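Local coordinates for protein 3-dehydroquinate dehydratase (Geobacillus kaustophilus, PDB 2YR1) that probably catalyses, as a type I 3-dehydroquinase acting through a Schiff base, the cis-dehydration of 3-dehydroquinate to 3-dehydroshikimate in the third step of the chorismate pathway, at residues Ile15-Val27 against Ala225-Gln239. Sequence-based numbering, arbitrary orientation.
Sequences IGGTEPCICAPVV and AVTFAVGNQSSAPGQ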
ATOM      1  N   ILE A  15      15.506 -10.936  10.193  1.00 20.45           N
ATOM      2  CA  ILE A  15      15.076 -10.415   8.883  1.00 19.92           C
ATOM      3  C   ILE A  15      14.227 -11.506   8.234  1.00 17.35           C
ATOM      4  O   ILE A  15      14.698 -12.639   8.020  1.00 19.22           O
ATOM      5  CB  ILE A  15      16.254 -10.138   7.911  1.00 19.45           C
ATOM      6  CG1 ILE A  15      17.176  -9.048   8.459  1.00 20.79           C
ATOM      7  CG2 ILE A  15      15.706  -9.704   6.546  1.00 17.18           C
ATOM      8  CD1 ILE A  15      18.466  -8.953   7.676  1.00 20.58           C
ATOM      9  N   GLY A  16      12.986 -11.171   7.914  1.00 18.63           N
ATOM     10  CA  GLY A  16      12.107 -12.146   7.291  1.00 16.28           C
ATOM     11  C   GLY A  16      11.066 -12.688   8.262  1.00 14.31           C
ATOM     12  O   GLY A  16      10.286 -13.559   7.910  1.00 16.38           O
ATOM     13  N   GLY A  17      11.048 -12.169   9.487  1.00 19.23           N
ATOM     14  CA  GLY A  17      10.083 -12.642  10.467  1.00 22.74           C
ATOM     15  C   GLY A  17       8.740 -11.946  10.369  1.00 22.98           C
ATOM     16  O   GLY A  17       8.178 -11.760   9.289  1.00 20.40           O
ATOM     17  N   THR A  18       8.240 -11.549  11.526  1.00 24.11           N
ATOM     18  CA  THR A  18       6.968 -10.860  11.644  1.00 28.75           C
ATOM     19  C   THR A  18       7.152  -9.366  11.383  1.00 25.22           C
ATOM     20  O   THR A  18       6.298  -8.721  10.793  1.00 24.64           O
ATOM     21  CB  THR A  18       6.414 -10.999  13.068  1.00 27.79           C
ATOM     22  OG1 THR A  18       6.354 -12.382  13.425  1.00 40.48           O
ATOM     23  CG2 THR A  18       5.017 -10.391  13.146  1.00 43.30           C
ATOM     24  N   GLU A  19       8.277  -8.830  11.842  1.00 23.81           N
ATOM     25  CA  GLU A  19       8.566  -7.409  11.713  1.00 20.95           C
ATOM     26  C   GLU A  19       9.358  -7.000  10.480  1.00 22.36           C
ATOM     27  O   GLU A  19      10.397  -7.587  10.162  1.00 17.94           O
ATOM     28  CB  GLU A  19       9.347  -6.922  12.934  1.00 25.64           C
ATOM     29  CG  GLU A  19       8.775  -7.348  14.249  1.00 27.17           C
ATOM     30  CD  GLU A  19       7.322  -6.996  14.367  1.00 34.38           C
ATOM     31  OE1 GLU A  19       6.998  -5.786  14.305  1.00 34.60           O
ATOM     32  OE2 GLU A  19       6.507  -7.933  14.515  1.00 34.67           O
ATOM     33  N   PRO A  20       8.870  -5.990   9.757  1.00 20.42           N
ATOM     34  CA  PRO A  20       9.695  -5.636   8.603  1.00 18.03           C
ATOM     35  C   PRO A  20      10.948  -4.894   9.131  1.00 20.86           C
ATOM     36  O   PRO A  20      10.896  -4.248  10.174  1.00 20.67           O
ATOM     37  CB  PRO A  20       8.764  -4.759   7.742  1.00 22.41           C
ATOM     38  CG  PRO A  20       7.584  -4.416   8.611  1.00 20.92           C
ATOM     39  CD  PRO A  20       7.471  -5.543   9.610  1.00 25.40           C
ATOM     40  N   CYS A  21      12.087  -5.033   8.463  1.00 18.89           N
ATOM     41  CA  CYS A  21      13.290  -4.324   8.919  1.00 23.89           C
ATOM     42  C   CYS A  21      13.506  -3.043   8.138  1.00 22.06           C
ATOM     43  O   CYS A  21      13.264  -2.995   6.933  1.00 17.66           O
ATOM     44  CB  CYS A  21      14.530  -5.200   8.773  1.00 24.58           C
ATOM     45  SG  CYS A  21      14.503  -6.582   9.879  1.00 27.54           S
ATOM     46  N   ILE A  22      13.943  -2.002   8.837  1.00 19.47           N
ATOM     47  CA  ILE A  22      14.209  -0.726   8.203  1.00 19.29           C
ATOM     48  C   ILE A  22      15.716  -0.539   8.062  1.00 19.16           C
ATOM     49  O   ILE A  22      16.452  -0.562   9.061  1.00 21.11           O
ATOM     50  CB  ILE A  22      13.674   0.460   9.039  1.00 18.63           C
ATOM     51  CG1 ILE A  22      12.163   0.338   9.234  1.00 24.18           C
ATOM     52  CG2 ILE A  22      14.013   1.747   8.345  1.00 18.20           C
ATOM     53  CD1 ILE A  22      11.546   1.429  10.097  1.00 24.77           C
ATOM     54  N   CYS A  23      16.172  -0.358   6.829  1.00 15.63           N
ATOM     55  CA  CYS A  23      17.592  -0.121   6.568  1.00 16.87           C
ATOM     56  C   CYS A  23      17.822   1.359   6.193  1.00 22.86           C
ATOM     57  O   CYS A  23      17.101   1.911   5.359  1.00 20.95           O
ATOM     58  CB  CYS A  23      18.080  -1.002   5.412  1.00 20.98           C
ATOM     59  SG  CYS A  23      19.851  -0.750   5.043  1.00 25.57           S
ATOM     60  N   ALA A  24      18.832   1.992   6.795  1.00 24.75           N
ATOM     61  CA  ALA A  24      19.118   3.395   6.493  1.00 24.16           C
ATOM     62  C   ALA A  24      20.518   3.539   5.893  1.00 24.58           C
ATOM     63  O   ALA A  24      21.490   3.042   6.448  1.00 21.99           O
ATOM     64  CB  ALA A  24      18.989   4.236   7.770  1.00 20.46           C
ATOM     65  N   PRO A  25      20.638   4.241   4.757  1.00 24.75           N
ATOM     66  CA  PRO A  25      21.948   4.406   4.135  1.00 26.18           C
ATOM     67  C   PRO A  25      22.788   5.527   4.733  1.00 28.58           C
ATOM     68  O   PRO A  25      22.272   6.507   5.239  1.00 23.95           O
ATOM     69  CB  PRO A  25      21.590   4.717   2.698  1.00 19.53           C
ATOM     70  CG  PRO A  25      20.420   5.644   2.898  1.00 24.94           C
ATOM     71  CD  PRO A  25      19.598   4.872   3.924  1.00 24.64           C
ATOM     72  N   VAL A  26      24.096   5.353   4.664  1.00 33.59           N
ATOM     73  CA  VAL A  26      25.030   6.363   5.121  1.00 34.09           C
ATOM     74  C   VAL A  26      25.850   6.607   3.871  1.00 33.40           C
ATOM     75  O   VAL A  26      26.476   5.682   3.346  1.00 33.83           O
ATOM     76  CB  VAL A  26      25.975   5.852   6.224  1.00 39.45           C
ATOM     77  CG1 VAL A  26      27.054   6.891   6.488  1.00 39.98           C
ATOM     78  CG2 VAL A  26      25.208   5.578   7.492  1.00 38.05           C
ATOM     79  N   VAL A  27      25.794   7.831   3.357  1.00 32.21           N
ATOM     80  CA  VAL A  27      26.555   8.189   2.173  1.00 33.88           C
ATOM     81  C   VAL A  27      27.501   9.292   2.612  1.00 42.66           C
ATOM     82  O   VAL A  27      27.085  10.307   3.184  1.00 46.83           O
ATOM     83  CB  VAL A  27      25.653   8.703   1.017  1.00 32.37           C
ATOM     84  CG1 VAL A  27      24.681   7.617   0.583  1.00 33.72           C
ATOM     85  CG2 VAL A  27      24.898   9.945   1.447  1.00 32.36           C
ATOM     86  N   ALA A 225      11.286  -8.200   2.866  1.00 15.17           N
ATOM     87  CA  ALA A 225      11.741  -8.197   4.253  1.00 13.39           C
ATOM     88  C   ALA A 225      12.436  -6.962   4.768  1.00 19.43           C
ATOM     89  O   ALA A 225      12.542  -6.775   5.991  1.00 16.77           O
ATOM     90  CB  ALA A 225      12.637  -9.397   4.487  1.00 10.30           C
ATOM     91  N   VAL A 226      12.920  -6.128   3.856  1.00 15.77           N
ATOM     92  CA  VAL A 226      13.642  -4.932   4.243  1.00 17.07           C
ATOM     93  C   VAL A 226      13.157  -3.730   3.446  1.00 15.73           C
ATOM     94  O   VAL A 226      12.868  -3.867   2.268  1.00 19.31           O
ATOM     95  CB  VAL A 226      15.135  -5.071   3.938  1.00 19.52           C
ATOM     96  CG1 VAL A 226      15.862  -3.813   4.384  1.00 24.23           C
ATOM     97  CG2 VAL A 226      15.696  -6.305   4.599  1.00 20.05           C
ATOM     98  N   THR A 227      13.042  -2.572   4.089  1.00 14.75           N
ATOM     99  CA  THR A 227      12.643  -1.353   3.372  1.00 16.79           C
ATOM    100  C   THR A 227      13.711  -0.299   3.701  1.00 19.26           C
ATOM    101  O   THR A 227      14.178  -0.217   4.841  1.00 19.06           O
ATOM    102  CB  THR A 227      11.237  -0.834   3.797  1.00 22.57           C
ATOM    103  OG1 THR A 227      10.886   0.314   3.006  1.00 23.39           O
ATOM    104  CG2 THR A 227      11.232  -0.415   5.273  1.00 24.76           C
ATOM    105  N   PHE A 228      14.123   0.471   2.695  1.00 18.55           N
ATOM    106  CA  PHE A 228      15.136   1.496   2.885  1.00 23.14           C
ATOM    107  C   PHE A 228      14.509   2.871   3.141  1.00 27.93           C
ATOM    108  O   PHE A 228      13.700   3.353   2.340  1.00 26.68           O
ATOM    109  CB  PHE A 228      16.066   1.568   1.670  1.00 21.69           C
ATOM    110  CG  PHE A 228      16.983   0.370   1.513  1.00 26.85           C
ATOM    111  CD1 PHE A 228      18.216   0.513   0.888  1.00 35.13           C
ATOM    112  CD2 PHE A 228      16.616  -0.892   1.973  1.00 36.10           C
ATOM    113  CE1 PHE A 228      19.073  -0.581   0.728  1.00 36.39           C
ATOM    114  CE2 PHE A 228      17.465  -1.999   1.816  1.00 35.01           C
ATOM    115  CZ  PHE A 228      18.693  -1.839   1.195  1.00 34.77           C
ATOM    116  N   ALA A 229      14.893   3.495   4.256  1.00 23.52           N
ATOM    117  CA  ALA A 229      14.363   4.815   4.628  1.00 24.03           C
ATOM    118  C   ALA A 229      15.492   5.816   4.850  1.00 27.30           C
ATOM    119  O   ALA A 229      16.668   5.435   4.944  1.00 27.11           O
ATOM    120  CB  ALA A 229      13.538   4.695   5.882  1.00 22.80           C
ATOM    121  N   VAL A 230      15.148   7.095   4.944  1.00 28.53           N
ATOM    122  CA  VAL A 230      16.174   8.110   5.166  1.00 26.21           C
ATOM    123  C   VAL A 230      16.446   8.305   6.650  1.00 27.60           C
ATOM    124  O   VAL A 230      15.532   8.583   7.430  1.00 25.67           O
ATOM    125  CB  VAL A 230      15.775   9.472   4.570  1.00 28.87           C
ATOM    126  CG1 VAL A 230      16.855  10.532   4.912  1.00 27.07           C
ATOM    127  CG2 VAL A 230      15.605   9.353   3.069  1.00 22.36           C
ATOM    128  N   GLY A 231      17.707   8.146   7.034  1.00 29.73           N
ATOM    129  CA  GLY A 231      18.098   8.338   8.422  1.00 28.32           C
ATOM    130  C   GLY A 231      18.827   9.673   8.513  1.00 35.11           C
ATOM    131  O   GLY A 231      18.859  10.316   9.571  1.00 36.24           O
ATOM    132  N   ASN A 232      19.434  10.072   7.396  1.00 33.20           N
ATOM    133  CA  ASN A 232      20.132  11.351   7.287  1.00 34.34           C
ATOM    134  C   ASN A 232      20.044  11.807   5.844  1.00 35.03           C
ATOM    135  O   ASN A 232      19.428  12.833   5.542  1.00 34.50           O
ATOM    136  CB  ASN A 232      21.613  11.251   7.681  1.00 33.78           C
ATOM    137  CG  ASN A 232      22.330  12.607   7.602  1.00 34.69           C
ATOM    138  OD1 ASN A 232      22.109  13.487   8.434  1.00 36.91           O
ATOM    139  ND2 ASN A 232      23.168  12.781   6.588  1.00 35.75           N
ATOM    140  N   GLN A 233      20.661  11.038   4.954  1.00 34.46           N
ATOM    141  CA  GLN A 233      20.656  11.367   3.534  1.00 38.31           C
ATOM    142  C   GLN A 233      19.961  10.287   2.720  1.00 35.76           C
ATOM    143  O   GLN A 233      19.737   9.186   3.205  1.00 42.21           O
ATOM    144  CB  GLN A 233      22.089  11.544   3.029  1.00 45.49           C
ATOM    145  CG  GLN A 233      22.243  12.654   1.995  1.00 56.52           C
ATOM    146  CD  GLN A 233      23.694  12.920   1.624  1.00 61.31           C
ATOM    147  OE1 GLN A 233      24.541  13.139   2.498  1.00 58.60           O
ATOM    148  NE2 GLN A 233      23.988  12.909   0.320  1.00 60.95           N
ATOM    149  N   SER A 234      19.619  10.615   1.480  1.00 36.61           N
ATOM    150  CA  SER A 234      18.959   9.679   0.579  1.00 34.74           C
ATOM    151  C   SER A 234      20.032   9.029  -0.289  1.00 36.44           C
ATOM    152  O   SER A 234      20.959   9.704  -0.736  1.00 35.22           O
ATOM    153  CB  SER A 234      17.951  10.429  -0.309  1.00 30.79           C
ATOM    154  OG  SER A 234      17.340   9.570  -1.262  1.00 36.30           O
ATOM    155  N   SER A 235      19.915   7.723  -0.520  1.00 35.46           N
ATOM    156  CA  SER A 235      20.891   7.018  -1.355  1.00 37.17           C
ATOM    157  C   SER A 235      20.211   6.539  -2.631  1.00 36.20           C
ATOM    158  O   SER A 235      20.856   5.993  -3.521  1.00 35.94           O
ATOM    159  CB  SER A 235      21.481   5.813  -0.612  1.00 32.16           C
ATOM    160  OG  SER A 235      20.516   4.778  -0.487  1.00 34.05           O
ATOM    161  N   ALA A 236      18.897   6.744  -2.700  1.00 35.09           N
ATOM    162  CA  ALA A 236      18.098   6.340  -3.852  1.00 35.77           C
ATOM    163  C   ALA A 236      16.754   7.093  -3.878  1.00 34.18           C
ATOM    164  O   ALA A 236      16.210   7.447  -2.840  1.00 32.47           O
ATOM    165  CB  ALA A 236      17.853   4.828  -3.813  1.00 34.28           C
ATOM    166  N   PRO A 237      16.208   7.333  -5.079  1.00 35.23           N
ATOM    167  CA  PRO A 237      14.933   8.041  -5.259  1.00 34.65           C
ATOM    168  C   PRO A 237      13.719   7.424  -4.556  1.00 29.10           C
ATOM    169  O   PRO A 237      13.493   6.216  -4.607  1.00 24.23           O
ATOM    170  CB  PRO A 237      14.770   8.074  -6.784  1.00 37.08           C
ATOM    171  CG  PRO A 237      15.562   6.873  -7.243  1.00 40.03           C
ATOM    172  CD  PRO A 237      16.785   6.960  -6.381  1.00 30.87           C
ATOM    173  N   GLY A 238      12.951   8.266  -3.877  1.00 32.27           N
ATOM    174  CA  GLY A 238      11.758   7.782  -3.199  1.00 32.15           C
ATOM    175  C   GLY A 238      11.876   7.308  -1.762  1.00 31.83           C
ATOM    176  O   GLY A 238      10.882   6.885  -1.183  1.00 27.57           O
ATOM    177  N   GLN A 239      13.067   7.366  -1.175  1.00 32.19           N
ATOM    178  CA  GLN A 239      13.214   6.932   0.209  1.00 29.41           C
ATOM    179  C   GLN A 239      12.518   7.958   1.118  1.00 30.33           C
ATOM    180  O   GLN A 239      12.672   9.163   0.948  1.00 27.41           O
ATOM    181  CB  GLN A 239      14.703   6.783   0.576  1.00 29.13           C
ATOM    182  CG  GLN A 239      15.473   5.752  -0.283  1.00 27.32           C
ATOM    183  CD  GLN A 239      16.917   5.556   0.167  1.00 32.09           C
ATOM    184  OE1 GLN A 239      17.510   6.440   0.796  1.00 33.88           O
ATOM    185  NE2 GLN A 239      17.499   4.403  -0.174  1.00 27.36           N
TER
HETATM  186  O   HOH W   1      12.046  -8.651   8.114  1.00 16.54           O
HETATM  187  O   HOH W   2      23.184   9.271   5.530  1.00 27.49           O
HETATM  188  O   HOH W   3      20.012   7.856   5.828  1.00 30.24           O
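Pro25, Val27 and Cys23, the residues of 15-27 most buried by this contact, meet the parallel strand 226-228 and the loop that follows it. The ring of Pro25 sits in a bend of that loop: its CD lies 3.2 Å from Ala229 O, while its CB presses on Ser235 CB at 3.5 Å, a tight approach. The Gln239 side chain runs antiparallel to that of Pro25, with OE1 3.7 Å from Pro25 CG. Its carboxamide grips Ser235 twice, Ser235 N giving a nearly straight bond of 3.0 Å to Gln239 OE1 from above the carbonyl plane, and Gln239 NE2 donating to Ser235 OG. A leucine in place of Gln239 would probably leave Ser235 N and OG without these partners and set the loop around Ser235 freer to shift. Further out, the Val27 side chain lies athwart that of Gln233, its CG2 3.2 Å from Gln233 CD. Two waters tie Pro25 O to this loop, one reaching Gln233 N and the other Gly231 N and Gln233 O. Cys23 has its sulfur anti to the backbone N (chi1 -180°), which carries SG over the face of the Phe228 ring, 4.2 Å from the centroid; CB lies over the same ring and also touches Val226 CG1. Backbone bonds zip the strands together, among them Cys23 N to Thr227 O at 2.8 Å and Ala229 N to Cys23 O. Thr227 OG1 is hydrogen-bonded to Arg216 O. Pairing of the first and eighth strands closes the parallel barrel, the TIM-barrel fold of type I dehydroquinases, and sets the loop bearing Ser235 and Gln239, both predicted to bind 3-dehydroquinate, at the C-terminal ends of the strands.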